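Local coordinates for CheC, inhibitor of MCP methylation / FliN fusion protein (Thermotoga maritima, PDB 4HYN) that is a flagellar rotor protein of the CheC phosphatase family, its CheC-like domain probably dephosphorylating the chemotaxis response regulator CheY, at residues F167-E170 against K176-F179. Residues are numbered along the deposited sequence; the frame is centred on the assembly and turned at random.
Sequences FEME and KSKF
Phe167 and Phe179 form a hydrogen-bonded pair between antiparallel strands, joined by two backbone bonds, the N of Phe167 reaching the O of Phe179 at 3.0 Å. On the same face of the sheet their rings lie at 28° to one another but are slid apart, centroids 5.4 Å away, so overlap is slight. What does sit on a ring is CB of Phe167, a CH-pi contact 3.9 Å from the centroid of the Phe179 ring. Phe179 places CG between its backbone N and carbonyl carbon (chi1 57°), which swings the ring back across to the neighbouring strand; there its CE2 also meets the selenium of Met169, a selenomethionine, at 4.2 Å. Were Phe179 replaced by an alanine, CB of Phe167 and the selenium would probably be left without their aromatic partner and a gap would open in this apolar layer.

Two residues along, Met169 and Ser177 form the next hydrogen-bonded pair, N of Met169 to O of Ser177 being 2.8 Å. A water bridges the pair, donating to the O of Met169, which also accepts from the N of Ser177, and lying 2.8 Å from Ser177 OG. Glu168 and Lys178 point to the opposite face of the hairpin; at its end the aliphatic CD of Lys176 passes 3.5 Å from OE2 of Glu168, while its NZ stays beyond salt-bridge distance of both Glu168 and Glu170, so any attraction is probably long-range. Lys178 directs its NZ to the hydroxyl of Tyr180.

The two segments belong to the beta hairpin of strands 161-171 and 177-184. Strand 35-46 flanks 161-171 on its other edge through backbone bonds to Glu168 and Glu170, while Met20 of helix 6-30 and Leu81 of helix 79-89 pack against the apolar face.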
ATOM      1  N   PHE A 167       7.271  -2.498  -0.338  1.00 20.22           N
ATOM      2  CA  PHE A 167       7.140  -2.937  -1.721  1.00 20.26           C
ATOM      3  C   PHE A 167       8.239  -2.326  -2.571  1.00 21.58           C
ATOM      4  O   PHE A 167       8.490  -1.127  -2.497  1.00 22.80           O
ATOM      5  CB  PHE A 167       5.789  -2.519  -2.300  1.00 19.46           C
ATOM      6  CG  PHE A 167       4.639  -3.315  -1.784  1.00 18.86           C
ATOM      7  CD1 PHE A 167       4.442  -4.624  -2.206  1.00 18.44           C
ATOM      8  CD2 PHE A 167       3.748  -2.761  -0.865  1.00 19.36           C
ATOM      9  CE1 PHE A 167       3.370  -5.372  -1.720  1.00 19.67           C
ATOM     10  CE2 PHE A 167       2.676  -3.498  -0.374  1.00 17.67           C
ATOM     11  CZ  PHE A 167       2.484  -4.803  -0.800  1.00 17.58           C
ATOM     12  N   GLU A 168       8.926  -3.154  -3.347  1.00 23.18           N
ATOM     13  CA  GLU A 168       9.958  -2.641  -4.234  1.00 24.63           C
ATOM     14  C   GLU A 168       9.361  -2.622  -5.646  1.00 23.61           C
ATOM     15  O   GLU A 168       8.845  -3.635  -6.119  1.00 21.20           O
ATOM     16  CB  GLU A 168      11.218  -3.504  -4.205  1.00 27.75           C
ATOM     17  CG  GLU A 168      12.391  -2.804  -4.875  1.00 36.13           C
ATOM     18  CD  GLU A 168      13.562  -3.717  -5.149  1.00 41.24           C
ATOM     19  OE1 GLU A 168      14.433  -3.847  -4.259  1.00 43.96           O
ATOM     20  OE2 GLU A 168      13.621  -4.288  -6.263  1.00 44.13           O
HETATM   21  N   MSE A 169       9.395  -1.462  -6.295  1.00 22.78           N
HETATM   22  CA  MSE A 169       8.838  -1.338  -7.633  1.00 25.19           C
HETATM   23  C   MSE A 169       9.881  -1.013  -8.706  1.00 25.31           C
HETATM   24  O   MSE A 169      10.712  -0.112  -8.550  1.00 23.81           O
HETATM   25  CB  MSE A 169       7.692  -0.318  -7.639  1.00 26.83           C
HETATM   26  CG  MSE A 169       6.963  -0.194  -8.966  1.00 32.28           C
HETATM   27 SE   MSE A 169       5.284   0.804  -8.843  1.00 42.04          SE
HETATM   28  CE  MSE A 169       6.013   2.566  -8.556  1.00 33.78           C
ATOM     29  N   GLU A 170       9.853  -1.800  -9.777  1.00 25.66           N
ATOM     30  CA  GLU A 170      10.764  -1.632 -10.896  1.00 27.54           C
ATOM     31  C   GLU A 170       9.958  -1.291 -12.138  1.00 27.03           C
ATOM     32  O   GLU A 170       9.138  -2.081 -12.588  1.00 27.06           O
ATOM     33  CB  GLU A 170      11.569  -2.916 -11.140  1.00 30.01           C
ATOM     34  CG  GLU A 170      12.575  -3.249 -10.038  1.00 35.68           C
ATOM     35  CD  GLU A 170      13.274  -4.600 -10.226  1.00 40.80           C
ATOM     36  OE1 GLU A 170      13.149  -5.217 -11.311  1.00 43.25           O
ATOM     37  OE2 GLU A 170      13.957  -5.050  -9.275  1.00 42.37           O
ATOM     38  N   LYS A 176      14.928   1.772  -9.533  1.00 31.22           N
ATOM     39  CA  LYS A 176      14.070   1.124  -8.534  1.00 29.61           C
ATOM     40  C   LYS A 176      13.518   2.171  -7.580  1.00 28.32           C
ATOM     41  O   LYS A 176      14.191   3.153  -7.264  1.00 28.06           O
ATOM     42  CB  LYS A 176      14.854   0.150  -7.646  1.00 32.95           C
ATOM     43  CG  LYS A 176      15.523  -1.043  -8.284  1.00 38.68           C
ATOM     44  CD  LYS A 176      16.045  -1.957  -7.162  1.00 42.12           C
ATOM     45  CE  LYS A 176      16.989  -3.062  -7.657  1.00 45.22           C
ATOM     46  NZ  LYS A 176      18.379  -2.575  -7.944  1.00 45.52           N
ATOM     47  N   SER A 177      12.323   1.915  -7.072  1.00 25.81           N
ATOM     48  CA  SER A 177      11.689   2.802  -6.115  1.00 25.62           C
ATOM     49  C   SER A 177      10.942   1.931  -5.113  1.00 23.99           C
ATOM     50  O   SER A 177      10.801   0.728  -5.312  1.00 24.66           O
ATOM     51  CB  SER A 177      10.733   3.772  -6.817  1.00 26.52           C
ATOM     52  OG  SER A 177       9.653   3.085  -7.421  1.00 31.46           O
ATOM     53  N   LYS A 178      10.512   2.522  -4.011  1.00 22.32           N
ATOM     54  CA  LYS A 178       9.779   1.766  -3.009  1.00 21.54           C
ATOM     55  C   LYS A 178       8.739   2.599  -2.288  1.00 18.67           C
ATOM     56  O   LYS A 178       8.797   3.826  -2.293  1.00 18.00           O
ATOM     57  CB  LYS A 178      10.732   1.127  -1.994  1.00 22.40           C
ATOM     58  CG  LYS A 178      11.602   2.093  -1.229  1.00 26.85           C
ATOM     59  CD  LYS A 178      12.431   1.355  -0.174  1.00 31.34           C
ATOM     60  CE  LYS A 178      13.391   2.297   0.548  1.00 33.84           C
ATOM     61  NZ  LYS A 178      12.692   3.480   1.130  1.00 33.42           N
ATOM     62  N   PHE A 179       7.738   1.911  -1.755  1.00 16.20           N
ATOM     63  CA  PHE A 179       6.675   2.536  -0.984  1.00 14.81           C
ATOM     64  C   PHE A 179       6.248   1.573   0.114  1.00 14.47           C
ATOM     65  O   PHE A 179       6.645   0.411   0.115  1.00 14.45           O
ATOM     66  CB  PHE A 179       5.486   2.961  -1.858  1.00 11.05           C
ATOM     67  CG  PHE A 179       4.863   1.846  -2.645  1.00 10.49           C
ATOM     68  CD1 PHE A 179       3.719   1.200  -2.179  1.00  9.70           C
ATOM     69  CD2 PHE A 179       5.386   1.478  -3.887  1.00  9.76           C
ATOM     70  CE1 PHE A 179       3.101   0.205  -2.937  1.00  9.87           C
ATOM     71  CE2 PHE A 179       4.774   0.482  -4.651  1.00 10.51           C
ATOM     72  CZ  PHE A 179       3.625  -0.156  -4.175  1.00  8.60           C
TER
HETATM   73  O   HOH W   1      10.033   2.399 -10.157  1.00 25.77           O